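Local coordinates for protein alanine racemase (Corynebacterium glutamicum, PDB 2DY3) that belongs to the alanine racemase family, holds pyridoxal-5'-phosphate, and joins a TIM-barrel-like N-terminal domain to a strand-rich C-terminal domain, at residues 285-290 / 305-310; 324-329 / 335-340; 108-113 / 141-146; 74-79 / 116-121; 18-23 / 216-221. One frame throughout, in Å; residues are numbered along the deposited sequence.

Contact 1: 285-290 / 305-310; sequences GKFSVT and DQFVIS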
# COMPACT_ATOMS: atom_id res chain seq x y z
N GLY B 285 14.92 -0.50 13.41
CA GLY B 285 16.35 -0.40 13.67
C GLY B 285 17.28 -0.40 12.48
O GLY B 285 18.49 -0.56 12.63
N LYS B 286 16.73 -0.21 11.28
CA LYS B 286 17.56 -0.22 10.08
C LYS B 286 17.75 1.14 9.42
O LYS B 286 18.57 1.28 8.52
CB LYS B 286 16.96 -1.18 9.05
CG LYS B 286 16.80 -2.61 9.53
CD LYS B 286 16.31 -3.48 8.39
CE LYS B 286 16.07 -4.91 8.84
NZ LYS B 286 15.49 -5.71 7.72
N PHE B 287 17.01 2.14 9.86
CA PHE B 287 17.12 3.44 9.22
C PHE B 287 16.92 4.62 10.15
O PHE B 287 16.54 4.47 11.31
CB PHE B 287 16.08 3.53 8.10
CG PHE B 287 14.68 3.76 8.60
CD1 PHE B 287 14.11 5.03 8.55
CD2 PHE B 287 13.95 2.73 9.15
CE1 PHE B 287 12.84 5.25 9.05
CE2 PHE B 287 12.67 2.94 9.64
CZ PHE B 287 12.12 4.20 9.59
N SER B 288 17.17 5.80 9.59
CA SER B 288 17.02 7.07 10.29
C SER B 288 16.21 7.99 9.39
O SER B 288 16.20 7.81 8.17
CB SER B 288 18.39 7.71 10.52
OG SER B 288 19.29 6.84 11.19
N VAL B 289 15.52 8.95 9.98
CA VAL B 289 14.77 9.92 9.19
C VAL B 289 15.64 11.16 9.29
O VAL B 289 16.58 11.21 10.09
CB VAL B 289 13.37 10.21 9.79
CG1 VAL B 289 12.61 8.91 9.98
CG2 VAL B 289 13.50 10.96 11.09
N THR B 290 15.35 12.17 8.47
CA THR B 290 16.16 13.38 8.51
C THR B 290 15.31 14.61 8.79
O THR B 290 14.39 14.93 8.04
CB THR B 290 16.89 13.60 7.17
OG1 THR B 290 15.95 13.99 6.17
CG2 THR B 290 17.59 12.34 6.73
N ASP B 305 0.00 3.00 13.19
CA ASP B 305 -0.11 4.40 12.78
C ASP B 305 1.14 5.25 12.99
O ASP B 305 1.17 6.40 12.57
CB ASP B 305 -1.27 5.05 13.53
CG ASP B 305 -2.53 4.21 13.49
OD1 ASP B 305 -3.06 3.96 12.39
OD2 ASP B 305 -2.99 3.81 14.57
N GLN B 306 2.16 4.69 13.63
CA GLN B 306 3.35 5.48 13.90
C GLN B 306 4.60 4.69 14.29
O GLN B 306 4.54 3.49 14.56
CB GLN B 306 3.03 6.49 15.02
CG GLN B 306 2.25 5.86 16.18
CD GLN B 306 1.97 6.82 17.33
OE1 GLN B 306 1.33 7.86 17.14
NE2 GLN B 306 2.44 6.48 18.52
N PHE B 307 5.73 5.39 14.29
CA PHE B 307 7.00 4.80 14.72
C PHE B 307 7.75 5.89 15.48
O PHE B 307 7.39 7.07 15.40
CB PHE B 307 7.83 4.27 13.55
CG PHE B 307 8.34 5.32 12.60
CD1 PHE B 307 7.62 5.63 11.45
CD2 PHE B 307 9.56 5.94 12.82
CE1 PHE B 307 8.12 6.53 10.54
CE2 PHE B 307 10.06 6.85 11.90
CZ PHE B 307 9.34 7.15 10.76
N VAL B 308 8.78 5.50 16.20
CA VAL B 308 9.54 6.44 17.02
C VAL B 308 11.00 6.56 16.61
O VAL B 308 11.60 5.61 16.10
CB VAL B 308 9.48 6.02 18.51
CG1 VAL B 308 10.02 7.12 19.40
CG2 VAL B 308 8.05 5.66 18.88
N ILE B 309 11.56 7.75 16.84
CA ILE B 309 12.96 8.01 16.53
C ILE B 309 13.61 8.60 17.78
O ILE B 309 12.94 9.27 18.59
CB ILE B 309 13.11 9.02 15.37
CG1 ILE B 309 12.53 10.38 15.77
CG2 ILE B 309 12.39 8.51 14.13
CD1 ILE B 309 12.75 11.47 14.74
N SER B 310 14.90 8.34 17.95
CA SER B 310 15.61 8.86 19.11
C SER B 310 16.33 10.15 18.76
O SER B 310 17.06 10.23 17.77
CB SER B 310 16.61 7.82 19.65
OG SER B 310 17.53 7.42 18.66
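Phe-287 and Phe-307 share the same first torsion. In each, CG stands between the backbone N and the carbonyl carbon, with chi1 76° in Phe-287 and 66° in Phe-307. Of the two phenylalanines, Phe-307 has its CB directed at the other segment; Phe-287 starts off to one side, and its ring comes nearer. The result is a T-shaped pair. An edge of the Phe-287 ring is directed at a face of the Phe-307 ring, the planes stand 66° apart, and the two ring centroids are 5.7 Å apart. Phe-287 CZ lies 4.1 Å from Phe-307 CE2, above the rim of that ring and not its centre. Val-289 approaches Phe-307 differently. Its CG1 lies in the plane of the ring, at the edge, 3.8 Å from Phe-307 CZ. Its other branch, CG2, packs 3.8 Å from Ile-309 CD1. One valine therefore fills the angle between an aromatic edge and an isoleucine end, and Phe-307 is met both over a face and at its rim. No hydrogen bond crosses the contact, and all four touching side chains are buried. Phe-287 also makes an edge-to-face pair with Phe-337. Strand 294-299 runs between strands 288-291 and 307-312 and pairs antiparallel with both. The segments touch through side chains, with Phe-287 just ahead of its strand. Further pairings, through 267-271, 236-247 and 323-325, complete a closed ring. These apolar side chains pack together within the closed beta-barrel of the C-terminal domain.

Contact 2: 324-329 / 335-340; sequences AVIFGE and TDFAER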
# COMPACT_ATOMS: atom_id res chain seq x y z
N ALA B 324 10.06 15.55 9.18
CA ALA B 324 10.95 14.40 9.19
C ALA B 324 10.93 13.72 7.81
O ALA B 324 9.90 13.16 7.41
CB ALA B 324 10.54 13.41 10.27
N VAL B 325 12.05 13.76 7.11
CA VAL B 325 12.16 13.13 5.80
C VAL B 325 12.49 11.65 5.97
O VAL B 325 13.50 11.31 6.57
CB VAL B 325 13.28 13.80 4.93
CG1 VAL B 325 13.43 13.05 3.60
CG2 VAL B 325 12.95 15.27 4.67
N ILE B 326 11.64 10.78 5.45
CA ILE B 326 11.87 9.34 5.54
C ILE B 326 12.82 8.99 4.40
O ILE B 326 13.77 8.22 4.58
CB ILE B 326 10.54 8.57 5.42
CG1 ILE B 326 9.63 8.95 6.60
CG2 ILE B 326 10.80 7.07 5.38
CD1 ILE B 326 8.21 8.38 6.53
N PHE B 327 12.57 9.58 3.24
CA PHE B 327 13.44 9.42 2.08
C PHE B 327 13.05 10.46 1.03
O PHE B 327 11.88 10.81 0.90
CB PHE B 327 13.40 7.99 1.51
CG PHE B 327 12.18 7.67 0.68
CD1 PHE B 327 12.05 8.14 -0.61
CD2 PHE B 327 11.20 6.83 1.18
CE1 PHE B 327 10.96 7.77 -1.40
CE2 PHE B 327 10.11 6.46 0.40
CZ PHE B 327 9.99 6.94 -0.88
N GLY B 328 14.04 10.98 0.32
CA GLY B 328 13.77 11.98 -0.69
C GLY B 328 14.60 13.23 -0.49
O GLY B 328 15.70 13.17 0.04
N GLU B 329 14.05 14.36 -0.92
CA GLU B 329 14.73 15.64 -0.81
C GLU B 329 15.05 15.97 0.64
O GLU B 329 14.23 15.75 1.54
CB GLU B 329 13.85 16.75 -1.41
CG GLU B 329 14.52 18.12 -1.46
CD GLU B 329 13.77 19.10 -2.36
OE1 GLU B 329 14.21 20.27 -2.44
OE2 GLU B 329 12.76 18.71 -2.97
N THR B 335 17.24 4.98 -3.02
CA THR B 335 18.19 3.88 -3.15
C THR B 335 18.86 3.57 -1.81
O THR B 335 18.95 2.41 -1.41
CB THR B 335 19.27 4.21 -4.22
OG1 THR B 335 18.63 4.51 -5.47
CG2 THR B 335 20.20 3.02 -4.44
N ASP B 336 19.33 4.60 -1.12
CA ASP B 336 19.97 4.41 0.18
C ASP B 336 18.98 3.75 1.14
O ASP B 336 19.32 2.78 1.84
CB ASP B 336 20.40 5.75 0.76
CG ASP B 336 20.99 5.62 2.15
OD1 ASP B 336 22.18 5.27 2.26
OD2 ASP B 336 20.27 5.85 3.13
N PHE B 337 17.77 4.30 1.19
CA PHE B 337 16.73 3.77 2.06
C PHE B 337 16.44 2.32 1.68
O PHE B 337 16.26 1.47 2.55
CB PHE B 337 15.45 4.61 1.91
CG PHE B 337 14.36 4.23 2.87
CD1 PHE B 337 13.14 3.76 2.41
CD2 PHE B 337 14.54 4.35 4.23
CE1 PHE B 337 12.14 3.40 3.29
CE2 PHE B 337 13.54 4.00 5.12
CZ PHE B 337 12.34 3.52 4.65
N ALA B 338 16.42 2.05 0.38
CA ALA B 338 16.18 0.70 -0.12
C ALA B 338 17.21 -0.28 0.41
O ALA B 338 16.86 -1.33 0.95
CB ALA B 338 16.20 0.70 -1.65
N GLU B 339 18.49 0.06 0.26
CA GLU B 339 19.54 -0.83 0.73
C GLU B 339 19.54 -0.99 2.25
O GLU B 339 19.90 -2.05 2.76
CB GLU B 339 20.92 -0.36 0.22
CG GLU B 339 21.12 1.14 0.17
CD GLU B 339 22.41 1.53 -0.56
OE1 GLU B 339 22.74 2.74 -0.59
OE2 GLU B 339 23.08 0.63 -1.10
N ARG B 340 19.11 0.05 2.97
CA ARG B 340 19.04 -0.03 4.43
C ARG B 340 17.97 -1.06 4.78
O ARG B 340 18.07 -1.77 5.78
CB ARG B 340 18.65 1.32 5.04
CG ARG B 340 19.74 2.39 4.98
CD ARG B 340 20.81 2.18 6.04
NE ARG B 340 22.02 2.96 5.78
CZ ARG B 340 22.07 4.28 5.69
NH1 ARG B 340 20.97 5.01 5.85
NH2 ARG B 340 23.22 4.89 5.44
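The rings of Phe-327 and Phe-337 are nearly parallel, with 24° between their planes. They are slid so far apart that they barely overlap, and their centroids are 5.6 Å apart. The closest ring atoms, Phe-327 CD2 and Phe-337 CD1, lie 3.8 Å apart and meet obliquely. Ile-326 also reaches Phe-337 obliquely, with its CG2 branch 3.9 Å from Phe-337 CZ. Phe-337 places CG anti to its backbone N (chi1 -174°), which carries the ring out from the helix to Ile-326 and Phe-327. Phe-327 CB and Phe-337 CB are 4.0 Å apart, so the two side chains are also close at their bases. The contact is buried and made by apolar side chains, with no hydrogen bond across it. On the helix surface, Arg-340 NH1 lies 2.9 Å from Asp-336 OD2. That oxygen is well out of the guanidinium plane, so the salt bridge rests on charge and not on a directed N-H. Asp-336 OD1 also sits over a face of the same group. Ile-326 and Phe-327 both face Trp-238, a classic beta bulge, and the chain turns a corner there after strand 323-325. Phe-327 further packs on Met-236 and Pro-352. Helix 334-340 lies beyond the bulge, with Phe-337 touching Met-279 and also Val-348 of helix 345-350.

Contact 3: 108-113 / 141-146; sequences ALIETD and FSALAA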
# COMPACT_ATOMS: atom_id res chain seq x y z
N ALA B 108 -8.58 -15.35 -28.60
CA ALA B 108 -9.64 -14.44 -28.20
C ALA B 108 -9.64 -13.19 -29.07
O ALA B 108 -10.70 -12.63 -29.37
CB ALA B 108 -9.48 -14.05 -26.73
N LEU B 109 -8.46 -12.74 -29.48
CA LEU B 109 -8.34 -11.55 -30.31
C LEU B 109 -8.80 -11.80 -31.74
O LEU B 109 -9.53 -11.00 -32.31
CB LEU B 109 -6.89 -11.06 -30.31
CG LEU B 109 -6.43 -10.52 -28.95
CD1 LEU B 109 -4.93 -10.33 -28.94
CD2 LEU B 109 -7.14 -9.21 -28.65
N ILE B 110 -8.37 -12.93 -32.30
CA ILE B 110 -8.74 -13.29 -33.67
C ILE B 110 -10.24 -13.49 -33.78
O ILE B 110 -10.84 -13.19 -34.81
CB ILE B 110 -8.03 -14.58 -34.11
CG1 ILE B 110 -6.53 -14.33 -34.27
CG2 ILE B 110 -8.61 -15.09 -35.41
CD1 ILE B 110 -5.72 -15.59 -34.48
N GLU B 111 -10.84 -14.00 -32.72
CA GLU B 111 -12.28 -14.25 -32.73
C GLU B 111 -13.09 -13.03 -32.33
O GLU B 111 -14.31 -13.11 -32.18
CB GLU B 111 -12.61 -15.45 -31.84
CG GLU B 111 -12.03 -16.76 -32.36
CD GLU B 111 -12.24 -17.92 -31.40
OE1 GLU B 111 -11.87 -19.06 -31.76
OE2 GLU B 111 -12.76 -17.69 -30.29
N THR B 112 -12.41 -11.89 -32.16
CA THR B 112 -13.09 -10.65 -31.79
C THR B 112 -13.44 -9.86 -33.05
O THR B 112 -12.57 -9.59 -33.88
CB THR B 112 -12.20 -9.74 -30.92
OG1 THR B 112 -12.01 -10.32 -29.63
CG2 THR B 112 -12.85 -8.36 -30.77
N ASP B 113 -14.71 -9.49 -33.17
CA ASP B 113 -15.16 -8.74 -34.34
C ASP B 113 -15.06 -7.23 -34.13
O ASP B 113 -16.04 -6.57 -33.76
CB ASP B 113 -16.60 -9.12 -34.71
CG ASP B 113 -17.09 -8.39 -35.96
OD1 ASP B 113 -16.33 -7.59 -36.53
OD2 ASP B 113 -18.25 -8.63 -36.36
N PHE B 141 2.03 -17.08 -34.68
CA PHE B 141 2.33 -16.17 -35.79
C PHE B 141 1.43 -16.52 -36.97
O PHE B 141 0.90 -15.63 -37.65
CB PHE B 141 3.81 -16.26 -36.21
CG PHE B 141 4.79 -15.93 -35.11
CD1 PHE B 141 4.40 -15.21 -34.00
CD2 PHE B 141 6.12 -16.33 -35.22
CE1 PHE B 141 5.32 -14.89 -33.00
CE2 PHE B 141 7.04 -16.01 -34.23
CZ PHE B 141 6.64 -15.29 -33.12
N SER B 142 1.25 -17.81 -37.22
CA SER B 142 0.42 -18.25 -38.33
C SER B 142 -1.02 -17.79 -38.16
O SER B 142 -1.65 -17.31 -39.10
CB SER B 142 0.46 -19.77 -38.44
OG SER B 142 -0.39 -20.22 -39.48
N ALA B 143 -1.53 -17.93 -36.94
CA ALA B 143 -2.90 -17.53 -36.64
C ALA B 143 -3.12 -16.03 -36.79
O ALA B 143 -4.08 -15.60 -37.42
CB ALA B 143 -3.27 -17.98 -35.23
N LEU B 144 -2.23 -15.23 -36.20
CA LEU B 144 -2.35 -13.78 -36.28
C LEU B 144 -2.19 -13.25 -37.71
O LEU B 144 -2.83 -12.28 -38.10
CB LEU B 144 -1.36 -13.12 -35.33
CG LEU B 144 -1.58 -13.46 -33.84
CD1 LEU B 144 -0.42 -12.94 -33.00
CD2 LEU B 144 -2.91 -12.86 -33.37
N ALA B 145 -1.33 -13.89 -38.50
CA ALA B 145 -1.11 -13.47 -39.88
C ALA B 145 -2.37 -13.66 -40.71
O ALA B 145 -2.64 -12.88 -41.63
CB ALA B 145 0.03 -14.25 -40.49
N ALA B 146 -3.14 -14.69 -40.39
CA ALA B 146 -4.36 -15.00 -41.12
C ALA B 146 -5.52 -14.08 -40.75
O ALA B 146 -6.53 -14.05 -41.44
CB ALA B 146 -4.76 -16.45 -40.87
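Ile-110 makes this contact almost alone. Its CD1 lies 3.5 Å from Ala-143 CB and 3.4 Å from Ala-143 O, so the methyl rests against both the side chain and the carbonyl of one residue. Its CG1 sits 4.0 Å from Leu-144 CD2. The two longer side chains pass each other at a slant. Ile-110 has CG1 anti to its carbonyl carbon (chi1 -69°), and the chain stays extended beyond it, which lets CD1 reach the neighbouring helix. Leu-144 CB does not point at Ile-110, but its CD2 branch comes round to meet it. The next shell closes the end of helix 103-110. Ile-110 is the last residue of its helix, and Glu-111 leaves helical geometry. Just after, Thr-112 folds back: its OG1 donates to Ala-108 O over 2.7 Å, tilted 22° from the carbonyl plane, and its N donates to Leu-109 O over 3.0 Å. Toward the sheet lies Ile-150 of strand 150-156, which touches Leu-109, Ile-110 and Leu-144 together. Leu-109 and Leu-144 turn further inward onto strand 117-122. That strand lies between helices 103-110 and 134-146 in the chain, and both helices pack outside the parallel strands. Such side-by-side packing over the strands is characteristic of the helical layer of a TIM-barrel-like domain.

Contact 4: 74-79 / 116-121; sequences SQEVLC and HIRVSI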
# COMPACT_ATOMS: atom_id res chain seq x y z
N SER B 74 -3.09 10.69 -25.53
CA SER B 74 -3.44 10.32 -26.89
C SER B 74 -2.34 9.51 -27.56
O SER B 74 -2.49 9.06 -28.69
CB SER B 74 -3.75 11.57 -27.72
OG SER B 74 -2.64 12.46 -27.74
N GLN B 75 -1.23 9.32 -26.87
CA GLN B 75 -0.13 8.54 -27.43
C GLN B 75 -0.47 7.04 -27.44
O GLN B 75 -1.43 6.60 -26.81
CB GLN B 75 1.16 8.72 -26.60
CG GLN B 75 1.88 10.05 -26.77
CD GLN B 75 1.08 11.24 -26.27
OE1 GLN B 75 0.33 11.13 -25.30
NE2 GLN B 75 1.25 12.38 -26.92
N GLU B 76 0.33 6.29 -28.18
CA GLU B 76 0.20 4.84 -28.27
C GLU B 76 0.28 4.29 -26.83
O GLU B 76 1.13 4.72 -26.05
CB GLU B 76 1.36 4.31 -29.11
CG GLU B 76 1.41 2.81 -29.31
CD GLU B 76 2.63 2.40 -30.11
OE1 GLU B 76 2.90 3.04 -31.15
OE2 GLU B 76 3.32 1.43 -29.71
N VAL B 77 -0.60 3.35 -26.49
CA VAL B 77 -0.62 2.76 -25.16
C VAL B 77 -0.60 1.23 -25.24
O VAL B 77 -1.40 0.63 -25.96
CB VAL B 77 -1.87 3.20 -24.35
CG1 VAL B 77 -1.94 2.43 -23.02
CG2 VAL B 77 -1.81 4.70 -24.07
N LEU B 78 0.31 0.60 -24.50
CA LEU B 78 0.43 -0.86 -24.49
C LEU B 78 0.10 -1.44 -23.11
O LEU B 78 0.54 -0.92 -22.08
CB LEU B 78 1.84 -1.28 -24.89
CG LEU B 78 2.17 -2.79 -24.87
CD1 LEU B 78 1.27 -3.56 -25.84
CD2 LEU B 78 3.62 -2.97 -25.25
N CYS B 79 -0.68 -2.51 -23.10
CA CYS B 79 -1.10 -3.19 -21.88
C CYS B 79 -0.67 -4.66 -21.98
O CYS B 79 -0.91 -5.31 -23.00
CB CYS B 79 -2.63 -3.02 -21.77
SG CYS B 79 -3.56 -4.29 -20.94
N HIS B 116 -10.10 -2.80 -36.47
CA HIS B 116 -8.65 -2.92 -36.53
C HIS B 116 -8.02 -3.02 -35.14
O HIS B 116 -7.92 -2.02 -34.42
CB HIS B 116 -8.08 -1.72 -37.29
CG HIS B 116 -6.59 -1.64 -37.27
ND1 HIS B 116 -5.88 -1.25 -36.16
CD2 HIS B 116 -5.67 -1.87 -38.24
CE1 HIS B 116 -4.59 -1.25 -36.43
NE2 HIS B 116 -4.43 -1.62 -37.69
N ILE B 117 -7.58 -4.22 -34.78
CA ILE B 117 -7.00 -4.47 -33.46
C ILE B 117 -5.47 -4.46 -33.44
O ILE B 117 -4.82 -5.29 -34.07
CB ILE B 117 -7.49 -5.84 -32.93
CG1 ILE B 117 -9.02 -5.86 -32.90
CG2 ILE B 117 -6.93 -6.10 -31.54
CD1 ILE B 117 -9.61 -7.24 -32.71
N ARG B 118 -4.90 -3.50 -32.71
CA ARG B 118 -3.45 -3.39 -32.58
C ARG B 118 -2.95 -4.31 -31.46
O ARG B 118 -3.42 -4.22 -30.32
CB ARG B 118 -3.03 -1.94 -32.28
CG ARG B 118 -2.98 -1.01 -33.51
CD ARG B 118 -2.87 0.46 -33.11
NE ARG B 118 -1.65 0.74 -32.35
CZ ARG B 118 -0.44 0.88 -32.87
NH1 ARG B 118 -0.26 0.77 -34.19
NH2 ARG B 118 0.60 1.12 -32.09
N VAL B 119 -2.02 -5.19 -31.80
CA VAL B 119 -1.47 -6.11 -30.81
C VAL B 119 0.05 -6.14 -30.88
O VAL B 119 0.67 -5.79 -31.89
CB VAL B 119 -1.98 -7.57 -31.03
CG1 VAL B 119 -3.49 -7.62 -30.95
CG2 VAL B 119 -1.50 -8.10 -32.36
N SER B 120 0.66 -6.54 -29.77
CA SER B 120 2.11 -6.67 -29.69
C SER B 120 2.34 -8.04 -29.09
O SER B 120 1.78 -8.37 -28.05
CB SER B 120 2.70 -5.57 -28.80
OG SER B 120 4.11 -5.73 -28.70
N ILE B 121 3.14 -8.86 -29.75
CA ILE B 121 3.38 -10.21 -29.25
C ILE B 121 4.42 -10.24 -28.13
O ILE B 121 5.57 -9.86 -28.34
CB ILE B 121 3.86 -11.17 -30.36
CG1 ILE B 121 2.95 -11.06 -31.59
CG2 ILE B 121 3.82 -12.59 -29.85
CD1 ILE B 121 3.44 -11.86 -32.78
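Glu-76 and Arg-118 meet on the inner side of the parallel strands of the TIM-barrel-like domain. Strand 97-100 separates strands 76-81 and 117-122, so the contact reaches over an intervening strand through side chains. From CB, Glu-76 runs out extended, with CG anti to the backbone N (chi1 180°). Its CG is the first atom to meet Arg-118, 3.4 Å from NH2. Beyond it, Arg-118 NH2 stands over a face of the carboxylate, 3.1 Å from Glu-76 CD and equally 3.1 Å from Glu-76 OE1. The salt bridge to OE1 therefore rests on charge and not on a hydrogen bond. OE2 stands back at 3.6 Å from Arg-118 NH2, close to the guanidinium plane and at its edge. The carboxylate and guanidinium planes are 62° apart. Arg-118 comes from the other strand with its chain bent at chi3 (60°), which turns the guanidinium toward Glu-76. Its stronger polar partner is Asp-97 of the strand between, which bridges to NH2 through OD1. One NH2 is thus shared by two acids, and its positive charge probably helps to keep both ionised. On the outer side of strand 76-81, Val-77 and Cys-79 pack against helix 62-70. Deeper inside, the side chain of Leu-78 is about 7 Å from the pyridoxal-5'-phosphate, and Leu-78 CD1 touches Ser-120 CB at 3.9 Å.

Contact 5: 18-23 / 216-221; sequences RVLKQM and GLAFYG. With PLP (pyridoxal-5'-phosphate), chain F.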
# COMPACT_ATOMS: atom_id res chain seq x y z
N ARG B 18 13.20 14.42 -20.62
CA ARG B 18 14.07 15.04 -21.62
C ARG B 18 15.40 14.27 -21.72
O ARG B 18 15.90 14.03 -22.82
CB ARG B 18 14.35 16.50 -21.26
CG ARG B 18 13.16 17.43 -21.42
CD ARG B 18 13.47 18.84 -20.92
NE ARG B 18 14.62 19.44 -21.59
CZ ARG B 18 15.09 20.65 -21.33
NH1 ARG B 18 14.51 21.42 -20.41
NH2 ARG B 18 16.15 21.12 -21.98
N VAL B 19 15.96 13.90 -20.57
CA VAL B 19 17.22 13.16 -20.55
C VAL B 19 17.08 11.78 -21.19
O VAL B 19 18.01 11.29 -21.83
CB VAL B 19 17.73 12.97 -19.10
CG1 VAL B 19 18.88 11.98 -19.08
CG2 VAL B 19 18.17 14.30 -18.53
N LEU B 20 15.91 11.16 -21.03
CA LEU B 20 15.69 9.85 -21.61
C LEU B 20 15.43 9.99 -23.11
O LEU B 20 15.84 9.14 -23.90
CB LEU B 20 14.52 9.15 -20.93
CG LEU B 20 14.71 8.80 -19.45
CD1 LEU B 20 13.48 8.09 -18.93
CD2 LEU B 20 15.93 7.91 -19.28
N LYS B 21 14.74 11.06 -23.49
CA LYS B 21 14.44 11.29 -24.90
C LYS B 21 15.75 11.50 -25.66
O LYS B 21 15.96 10.92 -26.72
CB LYS B 21 13.53 12.52 -25.06
CG LYS B 21 12.88 12.63 -26.43
CD LYS B 21 12.04 11.40 -26.73
CE LYS B 21 11.50 11.40 -28.16
NZ LYS B 21 10.55 12.52 -28.39
N GLN B 22 16.65 12.32 -25.10
CA GLN B 22 17.92 12.55 -25.76
C GLN B 22 18.69 11.23 -25.91
O GLN B 22 19.25 10.95 -26.97
CB GLN B 22 18.76 13.56 -24.97
CG GLN B 22 20.06 13.95 -25.68
CD GLN B 22 19.80 14.64 -27.02
OE1 GLN B 22 20.73 14.85 -27.81
NE2 GLN B 22 18.55 15.01 -27.26
N MET B 23 18.70 10.43 -24.85
CA MET B 23 19.39 9.14 -24.86
C MET B 23 18.80 8.11 -25.83
O MET B 23 19.50 7.20 -26.28
CB MET B 23 19.40 8.53 -23.46
CG MET B 23 20.26 9.26 -22.45
SD MET B 23 20.20 8.45 -20.84
CE MET B 23 21.20 7.00 -21.15
N GLY B 216 10.98 2.60 -17.16
CA GLY B 216 10.01 3.09 -16.21
C GLY B 216 10.75 3.85 -15.12
O GLY B 216 10.70 5.08 -15.05
N LEU B 217 11.45 3.08 -14.29
CA LEU B 217 12.22 3.58 -13.16
C LEU B 217 12.96 4.91 -13.40
O LEU B 217 12.87 5.82 -12.58
CB LEU B 217 13.21 2.49 -12.73
CG LEU B 217 13.87 2.49 -11.35
CD1 LEU B 217 14.91 3.53 -11.33
CD2 LEU B 217 12.85 2.71 -10.24
N ALA B 218 13.68 5.01 -14.52
CA ALA B 218 14.43 6.23 -14.82
C ALA B 218 13.61 7.52 -14.91
O ALA B 218 14.12 8.60 -14.61
CB ALA B 218 15.24 6.03 -16.12
N PHE B 219 12.35 7.42 -15.32
CA PHE B 219 11.51 8.62 -15.43
C PHE B 219 11.28 9.26 -14.06
O PHE B 219 11.03 10.47 -13.96
CB PHE B 219 10.14 8.28 -16.04
CG PHE B 219 10.16 8.10 -17.53
CD1 PHE B 219 10.43 6.86 -18.09
CD2 PHE B 219 9.91 9.17 -18.38
CE1 PHE B 219 10.46 6.70 -19.47
CE2 PHE B 219 9.94 9.01 -19.75
CZ PHE B 219 10.21 7.78 -20.30
N TYR B 220 11.37 8.44 -13.02
CA TYR B 220 11.15 8.91 -11.66
C TYR B 220 12.46 9.34 -11.00
O TYR B 220 12.50 9.64 -9.81
CB TYR B 220 10.46 7.79 -10.87
CG TYR B 220 9.25 7.26 -11.61
CD1 TYR B 220 8.13 8.06 -11.80
CD2 TYR B 220 9.27 6.00 -12.20
CE1 TYR B 220 7.06 7.62 -12.57
CE2 TYR B 220 8.21 5.56 -12.97
CZ TYR B 220 7.11 6.38 -13.15
OH TYR B 220 6.04 5.94 -13.91
N GLY B 221 13.52 9.36 -11.79
CA GLY B 221 14.82 9.80 -11.31
C GLY B 221 15.65 8.83 -10.48
O GLY B 221 16.54 9.27 -9.74
N1 PLP F . 8.50 -3.44 -19.35
C2 PLP F . 7.65 -4.32 -18.67
C2A PLP F . 6.99 -5.46 -19.43
C3 PLP F . 7.43 -4.12 -17.28
O3 PLP F . 6.60 -4.98 -16.59
C4 PLP F . 8.07 -3.03 -16.61
C4A PLP F . 7.90 -2.79 -15.09
C5 PLP F . 8.95 -2.17 -17.36
C6 PLP F . 9.14 -2.39 -18.72
C5A PLP F . 9.68 -1.02 -16.74
O4P PLP F . 10.90 -1.46 -16.16
P PLP F . 11.98 -0.52 -15.38
O1P PLP F . 11.30 0.19 -14.32
O2P PLP F . 12.94 -1.52 -14.89
O3P PLP F . 12.49 0.37 -16.45
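Leu-20 of helix 10-24 faces the short 3-10 turn 217-220, and the backbones come nearest between Leu-20 CA and Phe-219 CA, 7.6 Å apart. Leu-20 bridges this gap with both methyls. CD1 stands over the centre of one face of Phe-219, 3.3 Å from the ring centroid and only 10° off the ring normal, a close CH-pi contact. CD2 goes to the neighbouring residue and lies 3.7 Å from Ala-218 CB. CG of Leu-20 is anti to the carbonyl carbon and CD1 continues the chain extended, which takes CD1 to Phe-219 and leaves CD2 on the side of Ala-218. The edge of the Phe-219 ring carries Gly-216 O in its plane. That oxygen also accepts the N-H of Phe-219, a bond of the turn itself. At and just before the start of the 3-10 segment, two backbone N-H groups hold the phosphate of pyridoxal-5'-phosphate. Gly-216 N lies 2.8 Å from O3P with an N-H...O angle of 159°, and Leu-217 N lies 2.9 Å from O1P with one of 166°. Ser-199 N, Tyr-38 OH and Tyr-346 OH bind the ligand too. The Leu-20 side of the turn is thus apolar, while its first N-H groups face an anion. Phe-219 also touches Leu-29 and Ala-31, placing the turn beside strand 28-32. Leu-20 also packs on Phe-202, which sets helix 199-202 against helix 10-24.

In the fold
Contact 5 opens first, at 18-23, and closes only at 216-221, so it spans most of the N-terminal barrel. Contacts 4 and 3 lie within that span and cross. Contact 4 opens at 74-79, contact 3 at 108-113, then 116-121 closes contact 4 and 141-146 closes contact 3. They touch: Leu-109 packs on Val-119, and Phe-141 on Ile-121, joining the outer helices to the strands. The C-terminal domain follows. Contact 1 opens at 285-290 and closes at 305-310; contact 2 then opens at 324-329 and closes at 335-340. These two share a sheet through strands 288-291 and 323-325. Contact 2 lies about 7 Å from contact 5 at the nearest atoms.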